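Local coordinates for surface layer protein (Geobacillus stearothermophilus, PDB 4UJ7) that probably self-assembles into the surface lattice that coats the bacterial cell, this fragment comprising domains 5 and 6, the second of which binds calcium, at residues G30-F35 / Q137-A142; G49-T54 / V63-S68; V77-V82 / V100-V105; G108-Y113 / N148-I153. One frame throughout, in Å; residues are numbered along the deposited sequence.

Interaction 1: G30-F35 / Q137-A142; sequences GQKATF and QLKVYA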
loop_
_atom_site.group_PDB
_atom_site.type_symbol
_atom_site.label_atom_id
_atom_site.label_comp_id
_atom_site.label_asym_id
_atom_site.label_seq_id
_atom_site.Cartn_x
_atom_site.Cartn_y
_atom_site.Cartn_z
ATOM N N GLY A 30 -2.014 -2.606 18.219
ATOM C CA GLY A 30 -1.069 -1.504 18.085
ATOM C C GLY A 30 -0.444 -1.337 16.712
ATOM O O GLY A 30 0.296 -0.382 16.477
ATOM N N GLN A 31 -0.727 -2.265 15.799
ATOM C CA GLN A 31 -0.243 -2.138 14.422
ATOM C C GLN A 31 -1.353 -1.660 13.489
ATOM O O GLN A 31 -2.533 -1.741 13.816
ATOM C CB GLN A 31 0.306 -3.480 13.913
ATOM C CG GLN A 31 1.575 -3.956 14.601
ATOM C CD GLN A 31 2.702 -2.941 14.528
ATOM O OE1 GLN A 31 3.107 -2.503 13.442
ATOM N NE2 GLN A 31 3.228 -2.569 15.688
ATOM N N LYS A 32 -0.962 -1.160 12.322
ATOM C CA LYS A 32 -1.928 -0.850 11.281
ATOM C C LYS A 32 -1.620 -1.666 10.027
ATOM O O LYS A 32 -0.488 -2.113 9.815
ATOM C CB LYS A 32 -2.019 0.664 10.990
ATOM C CG LYS A 32 -0.782 1.311 10.405
ATOM C CD LYS A 32 -0.935 2.827 10.403
ATOM C CE LYS A 32 0.083 3.497 9.483
ATOM N NZ LYS A 32 1.414 3.751 10.109
ATOM N N ALA A 33 -2.646 -1.887 9.222
ATOM C CA ALA A 33 -2.502 -2.583 7.941
ATOM C C ALA A 33 -3.329 -1.857 6.881
ATOM O O ALA A 33 -4.288 -1.150 7.204
ATOM C CB ALA A 33 -2.937 -4.037 8.085
ATOM N N THR A 34 -2.951 -1.991 5.616
ATOM C CA THR A 34 -3.709 -1.339 4.544
ATOM C C THR A 34 -4.186 -2.343 3.510
ATOM O O THR A 34 -3.618 -3.444 3.374
ATOM C CB THR A 34 -2.924 -0.215 3.824
ATOM O OG1 THR A 34 -1.878 -0.778 3.017
ATOM C CG2 THR A 34 -2.289 0.752 4.833
ATOM N N PHE A 35 -5.236 -1.965 2.788
ATOM C CA PHE A 35 -5.649 -2.686 1.589
ATOM C C PHE A 35 -6.273 -1.724 0.594
ATOM O O PHE A 35 -6.577 -0.580 0.942
ATOM C CB PHE A 35 -6.566 -3.885 1.915
ATOM C CG PHE A 35 -7.909 -3.515 2.507
ATOM C CD1 PHE A 35 -9.002 -3.259 1.685
ATOM C CD2 PHE A 35 -8.094 -3.481 3.885
ATOM C CE1 PHE A 35 -10.247 -2.951 2.219
ATOM C CE2 PHE A 35 -9.345 -3.162 4.432
ATOM C CZ PHE A 35 -10.421 -2.897 3.595
ATOM N N GLN A 137 6.019 4.582 -3.370
ATOM C CA GLN A 137 6.046 4.582 -1.920
ATOM C C GLN A 137 6.065 3.161 -1.405
ATOM O O GLN A 137 5.226 2.344 -1.800
ATOM C CB GLN A 137 4.804 5.277 -1.384
ATOM C CG GLN A 137 4.870 6.785 -1.475
ATOM C CD GLN A 137 3.728 7.399 -0.712
ATOM O OE1 GLN A 137 2.558 7.109 -0.981
ATOM N NE2 GLN A 137 4.056 8.206 0.271
ATOM N N LEU A 138 7.021 2.874 -0.526
ATOM C CA LEU A 138 7.224 1.518 0.007
ATOM C C LEU A 138 7.160 1.469 1.522
ATOM O O LEU A 138 7.605 2.395 2.206
ATOM C CB LEU A 138 8.611 0.993 -0.411
ATOM C CG LEU A 138 8.898 0.962 -1.913
ATOM C CD1 LEU A 138 10.356 0.582 -2.138
ATOM C CD2 LEU A 138 7.967 0.023 -2.680
ATOM N N LYS A 139 6.594 0.379 2.042
ATOM C CA LYS A 139 6.770 0.029 3.448
ATOM C C LYS A 139 7.303 -1.401 3.533
ATOM O O LYS A 139 7.148 -2.190 2.599
ATOM C CB LYS A 139 5.459 0.169 4.236
ATOM C CG LYS A 139 5.183 1.595 4.708
ATOM C CD LYS A 139 3.849 1.639 5.451
ATOM C CE LYS A 139 3.629 3.002 6.084
ATOM N NZ LYS A 139 4.593 3.225 7.181
ATOM N N VAL A 140 7.961 -1.705 4.643
ATOM C CA VAL A 140 8.393 -3.071 4.911
ATOM C C VAL A 140 7.791 -3.519 6.242
ATOM O O VAL A 140 7.994 -2.863 7.259
ATOM C CB VAL A 140 9.934 -3.216 4.921
ATOM C CG1 VAL A 140 10.331 -4.678 5.109
ATOM C CG2 VAL A 140 10.536 -2.705 3.611
ATOM N N TYR A 141 7.021 -4.613 6.204
ATOM C CA TYR A 141 6.390 -5.178 7.405
ATOM C C TYR A 141 7.057 -6.445 7.897
ATOM O O TYR A 141 7.513 -7.277 7.105
ATOM C CB TYR A 141 4.919 -5.503 7.139
ATOM C CG TYR A 141 4.077 -4.313 6.754
ATOM C CD1 TYR A 141 3.704 -3.370 7.701
ATOM C CD2 TYR A 141 3.675 -4.128 5.438
ATOM C CE1 TYR A 141 2.937 -2.268 7.351
ATOM C CE2 TYR A 141 2.915 -3.036 5.075
ATOM C CZ TYR A 141 2.551 -2.117 6.034
ATOM O OH TYR A 141 1.775 -1.044 5.674
ATOM N N ALA A 142 7.077 -6.589 9.218
ATOM C CA ALA A 142 7.364 -7.871 9.854
ATOM C C ALA A 142 6.052 -8.659 10.072
ATOM O O ALA A 142 5.042 -8.102 10.523
ATOM C CB ALA A 142 8.108 -7.659 11.156
HETATM O O HOH W 1 -0.309 -2.602 4.403
#
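Lys139 and Tyr141 of strand 135-144 both approach Lys32 of strand 32-41 across the junction between the two Big-like domains of this fragment. At Lys139 the chain runs out extended and bends at its last torsion (chi4 -68°), which sets its ammonium beside that of Lys32; NZ of Lys139 and NZ of Lys32 stand 4.4 Å apart. Asp181 OD1 forms a salt bridge to both amines and is likely to balance their charge; Asp152 OD2 and the carbonyl of Thr182 also bind Lys139 NZ. Two residues on, Tyr141 reaches over with its ring, whose CE1 passes 4.2 Å from the carbonyl O of Lys32 at an oblique angle. CG lies anti to the carbonyl carbon of Tyr141 (chi1 -61°), and the ring carries the hydroxyl on toward Thr34. The hydroxyl is linked to Thr34 through a water, 2.9 Å from Tyr141 OH. That water accepts the backbone N-H of Thr34, O to N 3.0 Å, and joins the main chain of strand 32-41 in one domain to the tyrosine of the other. This contact is thus carried by a shared carboxylate and a bridging water, an arrangement that is polar although it is largely buried.

Interaction 2: G49-T54 / V63-S68; sequences GNVNVT and VSVSNS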
loop_
_atom_site.group_PDB
_atom_site.type_symbol
_atom_site.label_atom_id
_atom_site.label_comp_id
_atom_site.label_asym_id
_atom_site.label_seq_id
_atom_site.Cartn_x
_atom_site.Cartn_y
_atom_site.Cartn_z
ATOM N N GLY A 49 -16.619 7.004 -7.859
ATOM C CA GLY A 49 -17.701 7.129 -6.890
ATOM C C GLY A 49 -17.110 7.322 -5.508
ATOM O O GLY A 49 -15.911 7.125 -5.319
ATOM N N ASN A 50 -17.951 7.716 -4.555
ATOM C CA ASN A 50 -17.489 7.969 -3.186
ATOM C C ASN A 50 -17.728 6.760 -2.314
ATOM O O ASN A 50 -18.607 5.930 -2.631
ATOM C CB ASN A 50 -18.199 9.192 -2.604
ATOM C CG ASN A 50 -18.168 10.376 -3.555
ATOM O OD1 ASN A 50 -17.129 10.679 -4.156
ATOM N ND2 ASN A 50 -19.314 11.022 -3.738
ATOM N N VAL A 51 -16.954 6.639 -1.229
ATOM C CA VAL A 51 -17.060 5.483 -0.333
ATOM C C VAL A 51 -17.064 5.867 1.143
ATOM O O VAL A 51 -16.392 6.825 1.568
ATOM C CB VAL A 51 -15.941 4.418 -0.553
ATOM C CG1 VAL A 51 -16.014 3.808 -1.946
ATOM C CG2 VAL A 51 -14.552 4.979 -0.272
ATOM N N ASN A 52 -17.831 5.107 1.920
ATOM C CA ASN A 52 -17.769 5.116 3.370
ATOM C C ASN A 52 -17.137 3.861 3.881
ATOM O O ASN A 52 -17.349 2.773 3.328
ATOM C CB ASN A 52 -19.165 5.192 3.954
ATOM C CG ASN A 52 -19.720 6.554 3.858
ATOM O OD1 ASN A 52 -19.327 7.455 4.646
ATOM N ND2 ASN A 52 -20.594 6.759 2.879
ATOM N N VAL A 53 -16.340 4.001 4.926
ATOM C CA VAL A 53 -15.745 2.874 5.631
ATOM C C VAL A 53 -16.081 3.004 7.105
ATOM O O VAL A 53 -15.925 4.085 7.706
ATOM C CB VAL A 53 -14.202 2.738 5.436
ATOM C CG1 VAL A 53 -13.887 2.451 3.975
ATOM C CG2 VAL A 53 -13.452 3.972 5.957
ATOM N N THR A 54 -16.553 1.903 7.670
ATOM C CA THR A 54 -16.941 1.850 9.075
ATOM C C THR A 54 -16.518 0.527 9.686
ATOM O O THR A 54 -16.635 -0.536 9.062
ATOM C CB THR A 54 -18.469 1.986 9.278
ATOM O OG1 THR A 54 -19.158 0.999 8.502
ATOM C CG2 THR A 54 -18.965 3.378 8.912
ATOM N N VAL A 63 -10.831 2.534 11.500
ATOM C CA VAL A 63 -10.616 2.511 10.057
ATOM C C VAL A 63 -10.682 3.907 9.445
ATOM O O VAL A 63 -11.397 4.789 9.945
ATOM C CB VAL A 63 -11.619 1.555 9.372
ATOM C CG1 VAL A 63 -13.043 2.103 9.430
ATOM C CG2 VAL A 63 -11.201 1.254 7.938
ATOM N N SER A 64 -9.912 4.117 8.377
ATOM C CA SER A 64 -9.974 5.357 7.631
ATOM C C SER A 64 -9.732 5.060 6.160
ATOM O O SER A 64 -9.330 3.947 5.806
ATOM C CB SER A 64 -8.943 6.355 8.156
ATOM O OG SER A 64 -7.630 5.840 7.994
ATOM N N VAL A 65 -10.025 6.027 5.302
ATOM C CA VAL A 65 -9.895 5.837 3.855
ATOM C C VAL A 65 -9.227 7.037 3.208
ATOM O O VAL A 65 -9.474 8.202 3.582
ATOM C CB VAL A 65 -11.264 5.494 3.197
ATOM C CG1 VAL A 65 -12.315 6.579 3.429
ATOM C CG2 VAL A 65 -11.119 5.214 1.706
ATOM N N SER A 66 -8.386 6.766 2.208
ATOM C CA SER A 66 -7.643 7.842 1.538
ATOM C C SER A 66 -8.543 8.822 0.782
ATOM O O SER A 66 -9.683 8.482 0.391
ATOM C CB SER A 66 -6.562 7.235 0.614
ATOM O OG SER A 66 -7.140 6.562 -0.507
ATOM N N ASN A 67 -8.026 10.037 0.580
ATOM C CA ASN A 67 -8.767 11.129 -0.058
ATOM C C ASN A 67 -10.137 11.365 0.565
ATOM O O ASN A 67 -11.074 11.795 -0.101
ATOM C CB ASN A 67 -8.858 11.007 -1.596
ATOM C CG ASN A 67 -8.933 12.375 -2.269
ATOM O OD1 ASN A 67 -8.010 13.183 -2.087
ATOM N ND2 ASN A 67 -10.017 12.663 -3.025
ATOM N N SER A 68 -10.252 11.030 1.846
ATOM C CA SER A 68 -11.550 11.086 2.549
ATOM C C SER A 68 -12.679 10.438 1.755
ATOM O O SER A 68 -13.839 10.854 1.822
ATOM C CB SER A 68 -11.887 12.525 2.921
ATOM O OG SER A 68 -10.860 12.996 3.786
#
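Val53 of strand 52-55 projects a methyl into the dip between Val63 and Val65 of strand 61-65. Its CG2 lies 3.8 Å from Val65 CG1 on one flank. On the other flank the same CG2 is 4.0 Å from Val63 CG1, so this knob is bracketed by two valines of the facing strand. Val63 returns the fit: its CG1, set between its own backbone N and carbonyl carbon (chi1 69°), presses on the main chain opposite. There Val63 CG1 lies 3.8 Å from Thr54 C. Further along, Val51 CG2 lies obliquely across Val65 CG2, a contact that is less certain because the Val51 side chain is modelled in two positions. The two strands run antiparallel, at 167°, with their axes 6.4 Å apart, but they belong to different sheets of the Big-like sandwich, which here meet face to face at the sandwich's edge; Tyr75, Ile89 and Ile91 continue the apolar layer. Cutting Val63 back to alanine is likely to open a gap against the Val53-Thr54 main chain and leave the Val53 methyl gripped on one flank alone. With no hydrogen bond between the segments, cohesion rests on interlocked methyls, and each strand keeps its backbone bonds for its own sheet.

Interaction 3: V77-V82 / V100-V105; sequences VTVNGV and VPVNVV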
loop_
_atom_site.group_PDB
_atom_site.type_symbol
_atom_site.label_atom_id
_atom_site.label_comp_id
_atom_site.label_asym_id
_atom_site.label_seq_id
_atom_site.Cartn_x
_atom_site.Cartn_y
_atom_site.Cartn_z
ATOM N N VAL A 77 -7.583 1.790 2.111
ATOM C CA VAL A 77 -8.231 1.698 3.432
ATOM C C VAL A 77 -7.167 1.323 4.455
ATOM O O VAL A 77 -6.367 0.398 4.241
ATOM C CB VAL A 77 -9.373 0.653 3.431
ATOM C CG1 VAL A 77 -9.947 0.476 4.832
ATOM C CG2 VAL A 77 -10.452 1.024 2.427
ATOM N N THR A 78 -7.143 2.044 5.578
ATOM C CA THR A 78 -6.213 1.754 6.682
ATOM C C THR A 78 -6.970 1.244 7.889
ATOM O O THR A 78 -7.950 1.859 8.309
ATOM C CB THR A 78 -5.415 3.017 7.072
ATOM O OG1 THR A 78 -4.604 3.389 5.960
ATOM C CG2 THR A 78 -4.520 2.752 8.291
ATOM N N VAL A 79 -6.527 0.114 8.442
ATOM C CA VAL A 79 -7.131 -0.480 9.629
ATOM C C VAL A 79 -6.137 -0.433 10.794
ATOM O O VAL A 79 -4.994 -0.869 10.669
ATOM C CB VAL A 79 -7.601 -1.947 9.366
ATOM C CG1 VAL A 79 -8.167 -2.593 10.632
ATOM C CG2 VAL A 79 -8.585 -2.018 8.193
ATOM N N ASN A 80 -6.579 0.119 11.930
ATOM C CA ASN A 80 -5.762 0.231 13.133
ATOM C C ASN A 80 -6.205 -0.789 14.167
ATOM O O ASN A 80 -7.373 -0.793 14.576
ATOM C CB ASN A 80 -5.893 1.654 13.701
ATOM C CG ASN A 80 -5.575 2.730 12.661
ATOM O OD1 ASN A 80 -4.424 2.875 12.243
ATOM N ND2 ASN A 80 -6.595 3.495 12.244
ATOM N N GLY A 81 -5.291 -1.678 14.556
ATOM C CA GLY A 81 -5.574 -2.690 15.585
ATOM C C GLY A 81 -5.524 -2.062 16.967
ATOM O O GLY A 81 -4.463 -1.636 17.424
ATOM N N VAL A 82 -6.691 -1.959 17.603
ATOM C CA VAL A 82 -6.815 -1.283 18.912
ATOM C C VAL A 82 -6.785 -2.271 20.085
ATOM O O VAL A 82 -6.043 -2.058 21.047
ATOM C CB VAL A 82 -8.082 -0.391 18.963
ATOM C CG1 VAL A 82 -8.315 0.162 20.369
ATOM C CG2 VAL A 82 -7.972 0.751 17.952
ATOM N N VAL A 100 -15.446 -6.678 5.079
ATOM C CA VAL A 100 -14.101 -7.280 5.070
ATOM C C VAL A 100 -13.783 -7.717 6.499
ATOM O O VAL A 100 -13.821 -6.884 7.419
ATOM C CB VAL A 100 -13.037 -6.256 4.607
ATOM C CG1 VAL A 100 -11.640 -6.874 4.651
ATOM C CG2 VAL A 100 -13.332 -5.733 3.209
ATOM N N PRO A 101 -13.496 -9.015 6.710
ATOM C CA PRO A 101 -13.121 -9.512 8.020
ATOM C C PRO A 101 -11.883 -8.816 8.577
ATOM O O PRO A 101 -10.988 -8.439 7.814
ATOM C CB PRO A 101 -12.789 -10.999 7.749
ATOM C CG PRO A 101 -13.571 -11.342 6.532
ATOM C CD PRO A 101 -13.610 -10.100 5.707
ATOM N N VAL A 102 -11.868 -8.617 9.900
ATOM C CA VAL A 102 -10.705 -8.087 10.622
ATOM C C VAL A 102 -10.431 -8.918 11.865
ATOM O O VAL A 102 -11.342 -9.166 12.648
ATOM C CB VAL A 102 -10.914 -6.625 11.095
ATOM C CG1 VAL A 102 -9.678 -6.106 11.816
ATOM C CG2 VAL A 102 -11.241 -5.715 9.929
ATOM N N ASN A 103 -9.177 -9.333 12.031
ATOM C CA ASN A 103 -8.751 -10.033 13.233
ATOM C C ASN A 103 -7.554 -9.310 13.848
ATOM O O ASN A 103 -6.522 -9.084 13.183
ATOM C CB ASN A 103 -8.425 -11.500 12.911
ATOM C CG ASN A 103 -8.365 -12.377 14.149
ATOM O OD1 ASN A 103 -9.104 -12.170 15.116
ATOM N ND2 ASN A 103 -7.487 -13.372 14.120
ATOM N N VAL A 104 -7.710 -8.920 15.112
ATOM C CA VAL A 104 -6.653 -8.256 15.865
ATOM C C VAL A 104 -6.136 -9.249 16.887
ATOM O O VAL A 104 -6.907 -9.786 17.676
ATOM C CB VAL A 104 -7.144 -6.966 16.566
ATOM C CG1 VAL A 104 -5.983 -6.265 17.258
ATOM C CG2 VAL A 104 -7.793 -6.015 15.568
ATOM N N VAL A 105 -4.838 -9.512 16.838
ATOM C CA VAL A 105 -4.228 -10.568 17.654
ATOM C C VAL A 105 -3.129 -10.009 18.555
ATOM O O VAL A 105 -2.733 -8.848 18.431
ATOM C CB VAL A 105 -3.657 -11.700 16.770
ATOM C CG1 VAL A 105 -4.751 -12.317 15.910
ATOM C CG2 VAL A 105 -2.504 -11.194 15.903
#
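Val79 and Val102 point at each other from facing strands and meet tip to tip, CG1 of Val79 lying 4.0 Å from CG1 of Val102. In both residues this methyl stands opposite the backbone N (chi1 177° and -179°), which carries it forward from its strand, so that the two branches end against each other between backbones whose CA atoms, Val79 to Val102, are 8.5 Å apart. Strands 74-81 and 96-105 run in the same general direction but sit in different sheets of the Big-like domain; their sheets are the two leaves of an immunoglobulin-like sandwich, and Val79 and Val102 share its interior with Ala61 and Ile89. Toward the end of the strands the leaves draw together, and the CA of Gly81 comes within 5.7 Å of that of Val104. Here the fit changes from methyl against methyl to methyls against bare backbone. Val104 spreads both branches over the glycine: CG1 lies 4.0 Å from Gly81 CA, and CG2 is equally distant from that same carbon. A beta carbon on Gly81 would stand about 3.3 Å from Val104 CG1, uncomfortably tight, which suits a residue without a side chain. Beyond it the chain turns away, Val82 N passing 4.4 Å from Val104 CG1.

Interaction 4: G108-Y113 / N148-I153; sequences GPVANY and NIVGDI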
loop_
_atom_site.group_PDB
_atom_site.type_symbol
_atom_site.label_atom_id
_atom_site.label_comp_id
_atom_site.label_asym_id
_atom_site.label_seq_id
_atom_site.Cartn_x
_atom_site.Cartn_y
_atom_site.Cartn_z
ATOM N N GLY A 108 2.620 -13.084 17.205
ATOM C CA GLY A 108 3.762 -13.945 17.502
ATOM C C GLY A 108 5.084 -13.374 17.027
ATOM O O GLY A 108 5.129 -12.259 16.514
ATOM N N PRO A 109 6.182 -14.141 17.180
ATOM C CA PRO A 109 7.491 -13.671 16.728
ATOM C C PRO A 109 7.546 -13.549 15.200
ATOM O O PRO A 109 6.757 -14.190 14.503
ATOM C CB PRO A 109 8.440 -14.773 17.208
ATOM C CG PRO A 109 7.705 -15.460 18.304
ATOM C CD PRO A 109 6.278 -15.453 17.845
ATOM N N VAL A 110 8.474 -12.748 14.693
ATOM C CA VAL A 110 8.602 -12.553 13.244
ATOM C C VAL A 110 8.970 -13.852 12.529
ATOM O O VAL A 110 9.909 -14.550 12.938
ATOM C CB VAL A 110 9.619 -11.452 12.899
ATOM C CG1 VAL A 110 9.615 -11.195 11.397
ATOM C CG2 VAL A 110 9.294 -10.174 13.652
ATOM N N ALA A 111 8.221 -14.172 11.469
ATOM C CA ALA A 111 8.493 -15.349 10.634
ATOM C C ALA A 111 9.091 -14.931 9.296
ATOM O O ALA A 111 10.091 -15.493 8.857
ATOM C CB ALA A 111 7.236 -16.182 10.424
ATOM N N ASN A 112 8.482 -13.935 8.648
ATOM C CA ASN A 112 9.041 -13.356 7.426
ATOM C C ASN A 112 8.662 -11.882 7.240
ATOM O O ASN A 112 8.058 -11.276 8.131
ATOM C CB ASN A 112 8.738 -14.218 6.168
ATOM C CG ASN A 112 7.252 -14.423 5.910
ATOM O OD1 ASN A 112 6.407 -13.654 6.362
ATOM N ND2 ASN A 112 6.929 -15.460 5.136
ATOM N N TYR A 113 9.019 -11.328 6.087
ATOM C CA TYR A 113 8.846 -9.898 5.823
ATOM C C TYR A 113 8.076 -9.714 4.538
ATOM O O TYR A 113 8.136 -10.563 3.650
ATOM C CB TYR A 113 10.201 -9.188 5.748
ATOM C CG TYR A 113 11.060 -9.492 6.943
ATOM C CD1 TYR A 113 11.895 -10.614 6.958
ATOM C CD2 TYR A 113 10.997 -8.697 8.093
ATOM C CE1 TYR A 113 12.660 -10.924 8.070
ATOM C CE2 TYR A 113 11.771 -8.992 9.210
ATOM C CZ TYR A 113 12.601 -10.110 9.188
ATOM O OH TYR A 113 13.376 -10.438 10.282
ATOM N N ASN A 148 0.076 -12.522 10.425
ATOM C CA ASN A 148 -0.293 -11.241 11.035
ATOM C C ASN A 148 0.820 -10.218 10.978
ATOM O O ASN A 148 1.982 -10.538 11.212
ATOM C CB ASN A 148 -0.679 -11.434 12.493
ATOM C CG ASN A 148 -1.835 -12.373 12.659
ATOM O OD1 ASN A 148 -2.988 -12.020 12.394
ATOM N ND2 ASN A 148 -1.541 -13.575 13.133
ATOM N N ILE A 149 0.471 -8.978 10.652
ATOM C CA ILE A 149 1.463 -7.911 10.672
ATOM C C ILE A 149 1.763 -7.568 12.129
ATOM O O ILE A 149 0.879 -7.148 12.888
ATOM C CB ILE A 149 1.032 -6.662 9.864
ATOM C CG1 ILE A 149 1.140 -6.945 8.364
ATOM C CG2 ILE A 149 1.923 -5.470 10.202
ATOM C CD1 ILE A 149 0.533 -5.877 7.488
ATOM N N VAL A 150 3.017 -7.778 12.509
ATOM C CA VAL A 150 3.446 -7.544 13.892
ATOM C C VAL A 150 4.370 -6.335 14.042
ATOM O O VAL A 150 4.628 -5.893 15.149
ATOM C CB VAL A 150 4.054 -8.813 14.554
ATOM C CG1 VAL A 150 2.998 -9.904 14.663
ATOM C CG2 VAL A 150 5.278 -9.296 13.781
ATOM N N GLY A 151 4.856 -5.775 12.936
ATOM C CA GLY A 151 5.650 -4.548 13.029
ATOM C C GLY A 151 5.823 -3.891 11.676
ATOM O O GLY A 151 5.816 -4.571 10.652
ATOM N N ASP A 152 5.950 -2.564 11.678
ATOM C CA ASP A 152 6.344 -1.809 10.499
ATOM C C ASP A 152 7.810 -1.425 10.689
ATOM O O ASP A 152 8.142 -0.596 11.531
ATOM C CB ASP A 152 5.434 -0.577 10.346
ATOM C CG ASP A 152 5.797 0.294 9.156
ATOM O OD1 ASP A 152 6.929 0.199 8.663
ATOM O OD2 ASP A 152 4.948 1.105 8.739
ATOM N N ILE A 153 8.688 -2.057 9.909
ATOM C CA ILE A 153 10.128 -1.930 10.074
ATOM C C ILE A 153 10.761 -1.060 8.996
ATOM O O ILE A 153 11.981 -1.084 8.798
ATOM C CB ILE A 153 10.852 -3.318 10.153
ATOM C CG1 ILE A 153 10.709 -4.136 8.860
ATOM C CG2 ILE A 153 10.369 -4.108 11.376
ATOM C CD1 ILE A 153 11.697 -5.288 8.761
#
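Val150 of strand 149-152 sets its isopropyl group in front of the carbonyl oxygen of Gly108, in the chain leading into strand 110-117. CB of Val150 itself lies 4.1 Å from Gly108 O. One branch, CG1, stands anti to the carbonyl carbon of Val150 (chi1 -64°) and makes the nearest approach, 3.7 Å to Gly108 O. The other, CG2, divides its contacts: it reaches the same oxygen at 4.0 Å and crosses the methyl CG2 of Val110 at 4.1 Å. The glycine carbonyl is therefore cradled by both methyls, while the N-H of Gly108 is hydrogen-bonded to Asp144. Farther along, Ile153 meets Tyr113, the two side chains crossing at nearly a right angle; Ile153 CD1 approaches Tyr113 CD2 to 3.5 Å, oblique to the ring, and Leu208 touches both residues. The strands bearing these groups both pair with strand 135-144 and each bears a classic beta bulge against it, Ala111 and Asn112 opposite Val143, Val150 and Gly151 opposite Ala142. With an alanine in place of Val150, Val110 CG2 would probably lose its partner and a gap would open in front of the Gly108 oxygen. The contact is held by van der Waals packing at the surface, methyls against a carbonyl oxygen, a methyl and a ring, whereas the backbone bonds go to strand 135-144 and, through Ile149, to Ser26 and Ala28 of the first domain.

In the fold
Interactions 2 and 3 lie within the first Big-like domain and join its two sheets, interaction 3 in the buried interior and interaction 2 at the surface; both are purely apolar, valine against valine or backbone. They share the sheet holding strands 61-65 and 74-81, and interaction 1 reaches that sheet too through strand 32-41, the neighbour of 74-81. Interaction 1 differs in being buried yet polar, and it spans the two domains, with lysines and a water. Interaction 4, a surface contact where strand 110-117 begins, uses the sheet of strand 135-144 as well, and Asp152 salt-bridges Lys139 of interaction 1, coupling the two.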